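PDB 4Q7Q: lipolytic protein G-D-S-L family from Chitinophaga pinensis, which is of unknown function but probably hydrolyses ester bonds, as GDSL-type lipases and acylhydrolases do. Local coordinates for residues D72-F77 against R116-E121; L6-I11 against D253-L258; G61-L66 against I112-Q117. All coordinates share one frame; numbering follows the deposited sequence.

Interaction 1 (D72-F77 against R116-E121); sequences DVYSVF and RQLNPE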
loop_
_atom_site.group_PDB
_atom_site.type_symbol
_atom_site.label_atom_id
_atom_site.label_comp_id
_atom_site.label_asym_id
_atom_site.label_seq_id
_atom_site.Cartn_x
_atom_site.Cartn_y
_atom_site.Cartn_z
ATOM N N ASP A 72 -5.609 9.525 -18.516
ATOM C CA ASP A 72 -4.543 9.140 -19.431
ATOM C C ASP A 72 -3.720 7.983 -18.886
ATOM O O ASP A 72 -3.176 7.183 -19.650
ATOM C CB ASP A 72 -3.628 10.333 -19.709
ATOM C CG ASP A 72 -4.368 11.504 -20.317
ATOM O OD1 ASP A 72 -4.868 11.351 -21.448
ATOM O OD2 ASP A 72 -4.450 12.572 -19.670
ATOM N N VAL A 73 -3.613 7.907 -17.563
ATOM C CA VAL A 73 -2.871 6.834 -16.919
ATOM C C VAL A 73 -3.538 6.486 -15.602
ATOM O O VAL A 73 -4.035 7.362 -14.896
ATOM C CB VAL A 73 -1.377 7.209 -16.698
ATOM C CG1 VAL A 73 -1.246 8.527 -15.958
ATOM C CG2 VAL A 73 -0.623 6.108 -15.964
ATOM N N TYR A 74 -3.564 5.195 -15.291
ATOM C CA TYR A 74 -4.094 4.704 -14.033
ATOM C C TYR A 74 -3.016 3.899 -13.326
ATOM O O TYR A 74 -2.337 3.079 -13.951
ATOM C CB TYR A 74 -5.305 3.801 -14.277
ATOM C CG TYR A 74 -6.479 4.477 -14.957
ATOM C CD1 TYR A 74 -6.457 4.755 -16.326
ATOM C CD2 TYR A 74 -7.622 4.818 -14.241
ATOM C CE1 TYR A 74 -7.533 5.362 -16.954
ATOM C CE2 TYR A 74 -8.709 5.433 -14.865
ATOM C CZ TYR A 74 -8.657 5.699 -16.224
ATOM O OH TYR A 74 -9.717 6.304 -16.870
ATOM N N SER A 75 -2.844 4.138 -12.030
ATOM C CA SER A 75 -2.048 3.226 -11.216
ATOM C C SER A 75 -2.964 2.493 -10.249
ATOM O O SER A 75 -4.003 3.019 -9.827
ATOM C CB SER A 75 -0.915 3.947 -10.472
ATOM O OG SER A 75 -1.402 4.966 -9.620
ATOM N N VAL A 76 -2.599 1.257 -9.927
ATOM C CA VAL A 76 -3.365 0.456 -8.987
ATOM C C VAL A 76 -2.427 -0.053 -7.906
ATOM O O VAL A 76 -1.470 -0.773 -8.193
ATOM C CB VAL A 76 -4.054 -0.736 -9.684
ATOM C CG1 VAL A 76 -4.890 -1.545 -8.691
ATOM C CG2 VAL A 76 -4.923 -0.236 -10.837
ATOM N N PHE A 77 -2.709 0.327 -6.665
ATOM C CA PHE A 77 -1.826 0.048 -5.538
ATOM C C PHE A 77 -2.693 -0.562 -4.436
ATOM O O PHE A 77 -3.188 0.142 -3.550
ATOM C CB PHE A 77 -1.204 1.377 -5.089
ATOM C CG PHE A 77 -0.100 1.261 -4.060
ATOM C CD1 PHE A 77 0.271 0.045 -3.495
ATOM C CD2 PHE A 77 0.560 2.410 -3.645
ATOM C CE1 PHE A 77 1.281 -0.011 -2.537
ATOM C CE2 PHE A 77 1.580 2.355 -2.706
ATOM C CZ PHE A 77 1.932 1.143 -2.144
ATOM N N ARG A 116 -10.022 -0.172 -18.793
ATOM C CA ARG A 116 -10.034 -0.274 -20.245
ATOM C C ARG A 116 -11.375 0.165 -20.837
ATOM O O ARG A 116 -11.427 0.696 -21.945
ATOM C CB ARG A 116 -9.641 -1.687 -20.682
ATOM C CG ARG A 116 -8.157 -1.962 -20.451
ATOM C CD ARG A 116 -7.779 -3.407 -20.690
ATOM N NE ARG A 116 -6.330 -3.599 -20.674
ATOM C CZ ARG A 116 -5.735 -4.773 -20.478
ATOM N NH1 ARG A 116 -6.465 -5.859 -20.254
ATOM N NH2 ARG A 116 -4.409 -4.860 -20.483
ATOM N N GLN A 117 -12.454 -0.034 -20.085
ATOM C CA GLN A 117 -13.759 0.488 -20.482
ATOM C C GLN A 117 -13.757 2.018 -20.451
ATOM O O GLN A 117 -14.268 2.668 -21.365
ATOM C CB GLN A 117 -14.854 -0.046 -19.560
ATOM C CG GLN A 117 -16.206 0.628 -19.740
ATOM C CD GLN A 117 -17.032 0.621 -18.463
ATOM O OE1 GLN A 117 -16.915 1.519 -17.624
ATOM N NE2 GLN A 117 -17.869 -0.398 -18.307
ATOM N N LEU A 118 -13.179 2.584 -19.393
ATOM C CA LEU A 118 -13.105 4.034 -19.232
ATOM C C LEU A 118 -12.238 4.675 -20.305
ATOM O O LEU A 118 -12.597 5.707 -20.871
ATOM C CB LEU A 118 -12.562 4.400 -17.848
ATOM C CG LEU A 118 -13.496 4.156 -16.663
ATOM C CD1 LEU A 118 -12.724 4.213 -15.348
ATOM C CD2 LEU A 118 -14.636 5.169 -16.679
ATOM N N ASN A 119 -11.087 4.069 -20.567
ATOM C CA ASN A 119 -10.199 4.535 -21.615
ATOM C C ASN A 119 -9.312 3.403 -22.114
ATOM O O ASN A 119 -8.304 3.081 -21.491
ATOM C CB ASN A 119 -9.347 5.713 -21.125
ATOM C CG ASN A 119 -8.547 6.349 -22.241
ATOM O OD1 ASN A 119 -8.603 5.900 -23.384
ATOM N ND2 ASN A 119 -7.802 7.398 -21.919
ATOM N N PRO A 120 -9.684 2.797 -23.252
ATOM C CA PRO A 120 -8.883 1.699 -23.806
ATOM C C PRO A 120 -7.461 2.127 -24.187
ATOM O O PRO A 120 -6.610 1.262 -24.391
ATOM C CB PRO A 120 -9.685 1.254 -25.038
ATOM C CG PRO A 120 -10.594 2.383 -25.343
ATOM C CD PRO A 120 -10.885 3.079 -24.055
ATOM N N GLU A 121 -7.209 3.434 -24.251
ATOM C CA GLU A 121 -5.893 3.958 -24.626
ATOM C C GLU A 121 -5.021 4.342 -23.437
ATOM O O GLU A 121 -3.846 4.663 -23.604
ATOM C CB GLU A 121 -6.042 5.189 -25.521
ATOM C CG GLU A 121 -6.715 4.914 -26.840
ATOM C CD GLU A 121 -7.056 6.180 -27.596
ATOM O OE1 GLU A 121 -6.313 7.177 -27.464
ATOM O OE2 GLU A 121 -8.074 6.174 -28.319
#
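The phenol end of Tyr74 meets Leu118 and Asn119 where a helix gives way to a loop. Tyr74 OH lies 3.6 Å from Leu118 CB and 4.3 Å from Asn119 CB. The methyl CD1 of Leu118 comes up obliquely to the ring, 4.2 Å from Tyr74 CE2. The two side chains lie roughly perpendicular to each other, and no hydrogen bond links the two segments directly. Tyr74 CG stands anti to its carbonyl carbon (chi1 -61°), and its CA-CB bond points at the helix end. This carries the ring from the strand across to the helix end, with the hydroxyl against Leu118. Asn119 touches the start of the strand segment more loosely, with ND2 4.5 Å from Asp72 CA.

Strand 73-77 is the middle strand of the five-stranded parallel sheet, consistent with an SGNH-hydrolase fold. Helix 104-118 lies against one face of that sheet, and the chain then enters the neighbouring strand 123-127. Residues 116-118 end the helix, and 119-121 begin the connection to that strand, the returning half of a beta-alpha-beta crossover.

The polar ends are held by the loop that enters strand 73-77. Tyr74 OH is hydrogen-bonded to Ile69 O, with a weak second bond to Ala71 N. Asn119 ND2 binds Ala71 O, so the phenol and the amide are tied to the same short piece of chain. Asn119 is the first residue to leave the helical conformation. Its OD1 accepts from Glu121 N at 3.0 Å, which makes an Asx turn. That donor sits well above the carbonyl plane, 54° out of it. With bonds at both OD1 and ND2, the amide is restrained from turning. On the sheet side, Tyr74 also rests on Val9 of strand 6-12.

Interaction 2 (L6-I11 against D253-L258); sequences LTWVAI and DVFRQL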
loop_
_atom_site.group_PDB
_atom_site.type_symbol
_atom_site.label_atom_id
_atom_site.label_comp_id
_atom_site.label_asym_id
_atom_site.label_seq_id
_atom_site.Cartn_x
_atom_site.Cartn_y
_atom_site.Cartn_z
ATOM N N LEU A 6 -1.105 15.373 -18.305
ATOM C CA LEU A 6 -1.734 14.064 -18.265
ATOM C C LEU A 6 -2.510 13.894 -16.967
ATOM O O LEU A 6 -2.008 14.199 -15.882
ATOM C CB LEU A 6 -0.686 12.955 -18.383
ATOM C CG LEU A 6 0.132 12.904 -19.673
ATOM C CD1 LEU A 6 1.228 11.853 -19.558
ATOM C CD2 LEU A 6 -0.769 12.632 -20.873
ATOM N N THR A 7 -3.738 13.407 -17.085
ATOM C CA THR A 7 -4.551 13.102 -15.921
ATOM C C THR A 7 -4.214 11.692 -15.445
ATOM O O THR A 7 -4.269 10.735 -16.218
ATOM C CB THR A 7 -6.053 13.218 -16.233
ATOM O OG1 THR A 7 -6.374 14.582 -16.551
ATOM C CG2 THR A 7 -6.887 12.774 -15.040
ATOM N N TRP A 8 -3.857 11.584 -14.171
ATOM C CA TRP A 8 -3.436 10.328 -13.568
ATOM C C TRP A 8 -4.364 9.971 -12.420
ATOM O O TRP A 8 -4.404 10.676 -11.414
ATOM C CB TRP A 8 -2.002 10.468 -13.050
ATOM C CG TRP A 8 -1.564 9.427 -12.047
ATOM C CD1 TRP A 8 -1.897 8.097 -12.026
ATOM C CD2 TRP A 8 -0.729 9.649 -10.908
ATOM N NE1 TRP A 8 -1.298 7.480 -10.952
ATOM C CE2 TRP A 8 -0.582 8.414 -10.246
ATOM C CE3 TRP A 8 -0.086 10.775 -10.382
ATOM C CZ2 TRP A 8 0.177 8.274 -9.085
ATOM C CZ3 TRP A 8 0.671 10.635 -9.234
ATOM C CH2 TRP A 8 0.801 9.391 -8.600
ATOM N N VAL A 9 -5.102 8.876 -12.580
ATOM C CA VAL A 9 -5.959 8.359 -11.523
ATOM C C VAL A 9 -5.177 7.337 -10.706
ATOM O O VAL A 9 -4.705 6.326 -11.240
ATOM C CB VAL A 9 -7.246 7.722 -12.088
ATOM C CG1 VAL A 9 -8.036 7.016 -10.996
ATOM C CG2 VAL A 9 -8.098 8.784 -12.754
ATOM N N ALA A 10 -5.003 7.629 -9.418
ATOM C CA ALA A 10 -4.290 6.736 -8.520
ATOM C C ALA A 10 -5.296 5.945 -7.700
ATOM O O ALA A 10 -5.918 6.479 -6.789
ATOM C CB ALA A 10 -3.362 7.532 -7.606
ATOM N N ILE A 11 -5.460 4.671 -8.040
ATOM C CA ILE A 11 -6.385 3.796 -7.335
ATOM C C ILE A 11 -5.610 3.113 -6.223
ATOM O O ILE A 11 -4.498 2.618 -6.438
ATOM C CB ILE A 11 -6.992 2.744 -8.293
ATOM C CG1 ILE A 11 -7.801 3.453 -9.378
ATOM C CG2 ILE A 11 -7.862 1.722 -7.538
ATOM C CD1 ILE A 11 -8.278 2.553 -10.476
ATOM N N ASP A 253 10.078 6.515 -12.272
ATOM C CA ASP A 253 10.893 5.778 -13.239
ATOM C C ASP A 253 10.019 5.032 -14.246
ATOM O O ASP A 253 10.291 5.031 -15.445
ATOM C CB ASP A 253 11.829 4.790 -12.533
ATOM C CG ASP A 253 12.926 5.480 -11.740
ATOM O OD1 ASP A 253 13.200 6.669 -12.005
ATOM O OD2 ASP A 253 13.523 4.826 -10.859
ATOM N N VAL A 254 8.968 4.388 -13.752
ATOM C CA VAL A 254 8.061 3.649 -14.621
ATOM C C VAL A 254 7.276 4.590 -15.545
ATOM O O VAL A 254 7.125 4.328 -16.739
ATOM C CB VAL A 254 7.104 2.779 -13.799
ATOM C CG1 VAL A 254 5.986 2.247 -14.680
ATOM C CG2 VAL A 254 7.874 1.636 -13.146
ATOM N N PHE A 255 6.784 5.692 -14.993
ATOM C CA PHE A 255 6.097 6.684 -15.810
ATOM C C PHE A 255 7.008 7.186 -16.926
ATOM O O PHE A 255 6.566 7.340 -18.067
ATOM C CB PHE A 255 5.598 7.849 -14.952
ATOM C CG PHE A 255 4.327 7.553 -14.193
ATOM C CD1 PHE A 255 3.664 6.342 -14.343
ATOM C CD2 PHE A 255 3.791 8.496 -13.335
ATOM C CE1 PHE A 255 2.486 6.079 -13.652
ATOM C CE2 PHE A 255 2.620 8.239 -12.638
ATOM C CZ PHE A 255 1.964 7.026 -12.800
ATOM N N ARG A 256 8.279 7.424 -16.603
ATOM C CA ARG A 256 9.248 7.833 -17.621
ATOM C C ARG A 256 9.387 6.784 -18.716
ATOM O O ARG A 256 9.392 7.115 -19.899
ATOM C CB ARG A 256 10.622 8.098 -17.005
ATOM C CG ARG A 256 10.702 9.327 -16.129
ATOM C CD ARG A 256 12.149 9.628 -15.781
ATOM N NE ARG A 256 12.297 10.896 -15.077
ATOM C CZ ARG A 256 12.427 11.011 -13.760
ATOM N NH1 ARG A 256 12.431 9.928 -12.992
ATOM N NH2 ARG A 256 12.559 12.211 -13.210
ATOM N N GLN A 257 9.505 5.520 -18.319
ATOM C CA GLN A 257 9.676 4.438 -19.286
ATOM C C GLN A 257 8.463 4.313 -20.203
ATOM O O GLN A 257 8.588 3.906 -21.360
ATOM C CB GLN A 257 9.944 3.109 -18.573
ATOM C CG GLN A 257 11.276 3.062 -17.839
ATOM C CD GLN A 257 11.329 1.971 -16.783
ATOM O OE1 GLN A 257 10.380 1.201 -16.618
ATOM N NE2 GLN A 257 12.440 1.905 -16.055
ATOM N N LEU A 258 7.296 4.681 -19.684
ATOM C CA LEU A 258 6.059 4.657 -20.458
ATOM C C LEU A 258 5.920 5.856 -21.390
ATOM O O LEU A 258 4.963 5.935 -22.164
ATOM C CB LEU A 258 4.851 4.600 -19.525
ATOM C CG LEU A 258 4.518 3.227 -18.950
ATOM C CD1 LEU A 258 3.371 3.349 -17.963
ATOM C CD2 LEU A 258 4.168 2.277 -20.082
#
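A T-shaped aromatic pair, Phe255 on Trp8, joins strand 6-12 of the central parallel sheet to helix 241-257 in an alpha/beta fold of the SGNH hydrolase type. The strand leads into the GDSL-type sequence near the start of the chain. The helix is the last one of the chain and packs on the sheet face away from helix 104-118.

Phe255 supplies the edge and Trp8 the face. The planes stand at 85°, and the phenyl centroid is 5.1 Å from that of the five-membered ring of the indole. Two phenyl carbons do the touching. CE2 of Phe255 sits over the middle of the indole, 4.0 Å from Trp8 CD2, and CZ of Phe255 is 3.8 Å from Trp8 NE1. With Trp8 CG anti to the backbone N (chi1 162°) the indole extends toward the helix, and a chi2 of 37° sets its face to Phe255.

Both residues are buried. Leu34 and Leu37 of helix 33-40 also pack on Trp8, as do Leu44 and Tyr46 of the edge strand 44-50. Phe255 in addition reaches Val125 of strand 123-127, so the helix rests on more than one strand. The indole nitrogen does not use the phenyl ring as its polar partner: Trp8 NE1 is hydrogen-bonded to Ser75 OG on the adjacent strand. This bond satisfies a buried donor and limits rotation of the indole. On the side opposite Phe255, Ala10 CB lies 3.5 Å from the plane of the Trp8 ring, set off toward its rim.

Interaction 3 (G61-L66 against I112-Q117); sequences GNIDSL and ISKIRQ. With FMT (formic acid), chain E.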
loop_
_atom_site.group_PDB
_atom_site.type_symbol
_atom_site.label_atom_id
_atom_site.label_comp_id
_atom_site.label_asym_id
_atom_site.label_seq_id
_atom_site.Cartn_x
_atom_site.Cartn_y
_atom_site.Cartn_z
ATOM N N GLY A 61 -15.583 -4.594 -6.119
ATOM C CA GLY A 61 -16.996 -4.776 -5.829
ATOM C C GLY A 61 -17.817 -3.509 -5.962
ATOM O O GLY A 61 -19.035 -3.566 -6.115
ATOM N N ASN A 62 -17.150 -2.362 -5.895
ATOM C CA ASN A 62 -17.824 -1.070 -5.996
ATOM C C ASN A 62 -17.362 -0.302 -7.217
ATOM O O ASN A 62 -17.546 0.913 -7.296
ATOM C CB ASN A 62 -17.531 -0.210 -4.764
ATOM C CG ASN A 62 -18.254 -0.694 -3.537
ATOM O OD1 ASN A 62 -19.422 -0.381 -3.333
ATOM N ND2 ASN A 62 -17.562 -1.455 -2.703
ATOM N N ILE A 63 -16.766 -1.018 -8.161
ATOM C CA ILE A 63 -16.015 -0.398 -9.248
ATOM C C ILE A 63 -16.813 0.595 -10.102
ATOM O O ILE A 63 -16.243 1.555 -10.614
ATOM C CB ILE A 63 -15.330 -1.475 -10.134
ATOM C CG1 ILE A 63 -14.169 -0.879 -10.931
ATOM C CG2 ILE A 63 -16.340 -2.161 -11.047
ATOM C CD1 ILE A 63 -12.994 -0.445 -10.104
ATOM N N ASP A 64 -18.123 0.388 -10.233
ATOM C CA ASP A 64 -18.955 1.266 -11.057
ATOM C C ASP A 64 -19.511 2.455 -10.273
ATOM O O ASP A 64 -20.187 3.313 -10.841
ATOM C CB ASP A 64 -20.100 0.472 -11.696
ATOM C CG ASP A 64 -19.606 -0.564 -12.687
ATOM O OD1 ASP A 64 -18.634 -0.268 -13.414
ATOM O OD2 ASP A 64 -20.190 -1.670 -12.739
ATOM N N SER A 65 -19.196 2.517 -8.979
ATOM C CA SER A 65 -19.782 3.519 -8.095
ATOM C C SER A 65 -18.747 4.430 -7.445
ATOM O O SER A 65 -19.059 5.133 -6.487
ATOM C CB SER A 65 -20.616 2.834 -7.005
ATOM O OG SER A 65 -21.625 2.017 -7.577
ATOM N N LEU A 66 -17.521 4.415 -7.956
ATOM C CA LEU A 66 -16.439 5.183 -7.351
ATOM C C LEU A 66 -16.278 6.580 -7.938
ATOM O O LEU A 66 -15.495 7.385 -7.432
ATOM C CB LEU A 66 -15.118 4.422 -7.479
ATOM C CG LEU A 66 -15.061 3.052 -6.810
ATOM C CD1 LEU A 66 -13.656 2.491 -6.890
ATOM C CD2 LEU A 66 -15.518 3.162 -5.360
ATOM N N ILE A 112 -8.937 -3.845 -13.868
ATOM C CA ILE A 112 -8.284 -3.557 -15.142
ATOM C C ILE A 112 -9.306 -3.486 -16.278
ATOM O O ILE A 112 -9.192 -2.649 -17.175
ATOM C CB ILE A 112 -7.155 -4.563 -15.436
ATOM C CG1 ILE A 112 -5.988 -4.288 -14.486
ATOM C CG2 ILE A 112 -6.697 -4.463 -16.890
ATOM C CD1 ILE A 112 -4.964 -5.391 -14.437
ATOM N N SER A 113 -10.329 -4.332 -16.221
ATOM C CA SER A 113 -11.390 -4.273 -17.226
ATOM C C SER A 113 -12.133 -2.941 -17.188
ATOM O O SER A 113 -12.442 -2.374 -18.236
ATOM C CB SER A 113 -12.370 -5.433 -17.065
ATOM O OG SER A 113 -11.726 -6.663 -17.338
ATOM N N LYS A 114 -12.404 -2.431 -15.984
ATOM C CA LYS A 114 -13.076 -1.136 -15.850
ATOM C C LYS A 114 -12.229 -0.018 -16.437
ATOM O O LYS A 114 -12.735 0.860 -17.136
ATOM C CB LYS A 114 -13.388 -0.816 -14.391
ATOM C CG LYS A 114 -14.055 0.540 -14.192
ATOM C CD LYS A 114 -15.468 0.549 -14.758
ATOM C CE LYS A 114 -16.230 1.794 -14.328
ATOM N NZ LYS A 114 -17.598 1.835 -14.936
ATOM N N ILE A 115 -10.938 -0.044 -16.136
ATOM C CA ILE A 115 -10.023 0.966 -16.654
ATOM C C ILE A 115 -10.067 1.005 -18.181
ATOM O O ILE A 115 -10.169 2.075 -18.790
ATOM C CB ILE A 115 -8.591 0.705 -16.182
ATOM C CG1 ILE A 115 -8.493 0.985 -14.684
ATOM C CG2 ILE A 115 -7.612 1.563 -16.973
ATOM C CD1 ILE A 115 -7.170 0.582 -14.062
ATOM N N ARG A 116 -10.022 -0.172 -18.793
ATOM C CA ARG A 116 -10.034 -0.274 -20.245
ATOM C C ARG A 116 -11.375 0.165 -20.837
ATOM O O ARG A 116 -11.427 0.696 -21.945
ATOM C CB ARG A 116 -9.641 -1.687 -20.682
ATOM C CG ARG A 116 -8.157 -1.962 -20.451
ATOM C CD ARG A 116 -7.779 -3.407 -20.690
ATOM N NE ARG A 116 -6.330 -3.599 -20.674
ATOM C CZ ARG A 116 -5.735 -4.773 -20.478
ATOM N NH1 ARG A 116 -6.465 -5.859 -20.254
ATOM N NH2 ARG A 116 -4.409 -4.860 -20.483
ATOM N N GLN A 117 -12.454 -0.034 -20.085
ATOM C CA GLN A 117 -13.759 0.488 -20.482
ATOM C C GLN A 117 -13.757 2.018 -20.451
ATOM O O GLN A 117 -14.268 2.668 -21.365
ATOM C CB GLN A 117 -14.854 -0.046 -19.560
ATOM C CG GLN A 117 -16.206 0.628 -19.740
ATOM C CD GLN A 117 -17.032 0.621 -18.463
ATOM O OE1 GLN A 117 -16.915 1.519 -17.624
ATOM N NE2 GLN A 117 -17.869 -0.398 -18.307
HETATM C C FMT E . -17.515 -4.725 -0.887
HETATM O O1 FMT E . -17.107 -5.084 -1.996
HETATM O O2 FMT E . -17.303 -3.625 -0.356
#
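Lys114 runs alongside Ile63 and ends on the carboxylate of Asp64. The aliphatic parts of Ile63 and Lys114 lie side by side, running opposite ways. Ile63 CG1 is the touching branch, 3.5 Å from Lys114 CB and 3.6 Å from Lys114 CG. This branch is anti to the backbone N of Ile63, which extends it toward the helix. The lysine chain is bent at its second torsion (chi2 69°) and nearly straight beyond. The bend carries the ammonium group along the loop to Asp64.

Asp64 crosses Lys114 at a slant. Its CA-CB bond does not aim at the helix, but the carboxylate end comes close. Lys114 NZ donates to Asp64 OD1 at 2.8 Å in a salt bridge. The oxygen is met on its anti side, with the nitrogen 25° out of the carboxylate plane. A second bond runs from Lys114 NZ to Gln117 OE1, also 2.8 Å, in the carbonyl plane and on a lone pair. Gln117 is one turn further along the same helix, so two oxygens grip the ammonium group. Were Lys114 replaced by an alanine, Asp64 would probably lose its cationic mate, Gln117 OE1 this donor, and Ile63 CG1 the methylenes beyond CB that it packs on.

Beneath the polar pair, Ile63 is buried and also packs on Leu68, Ile110 and Ile111. At the far end of the loop segment a formic acid, probably from the crystallisation liquor, takes a weak hydrogen bond from Asn62 ND2 to its O2 (3.2 Å). Asn62 ND2 also binds Gly58 O in helix 56-61. The contact fastens the loop between helix 56-61 and strand 73-77 to the flank of helix 104-118, a surface helix of the alpha/beta/alpha sandwich seen in SGNH hydrolases.

Interactions 1 and 2 have centres about 10 Å apart and meet through neighbouring strands 73-77 and 6-12. Asp72 OD2 to Thr7 N and Ser75 O to Ile11 N, both 2.8 Å, are probable hydrogen bonds. Interactions 1 and 3 share helix 104-118, again with centres about 10 Å apart. Tyr74 CD1 packs on Ile115 CG2 at 3.5 Å. Interactions 2 and 3, whose helices lie on opposite faces of the sheet, have centres about 18 Å apart and touch through Ile11 CD1 and Ile115 CD1, at 4.2 Å. Interaction 2 joins the strand before Ser14 to the helix after His238. With Asp235 these residues have the geometry of a Ser-His-Asp triad, consistent with a lipase-like active site.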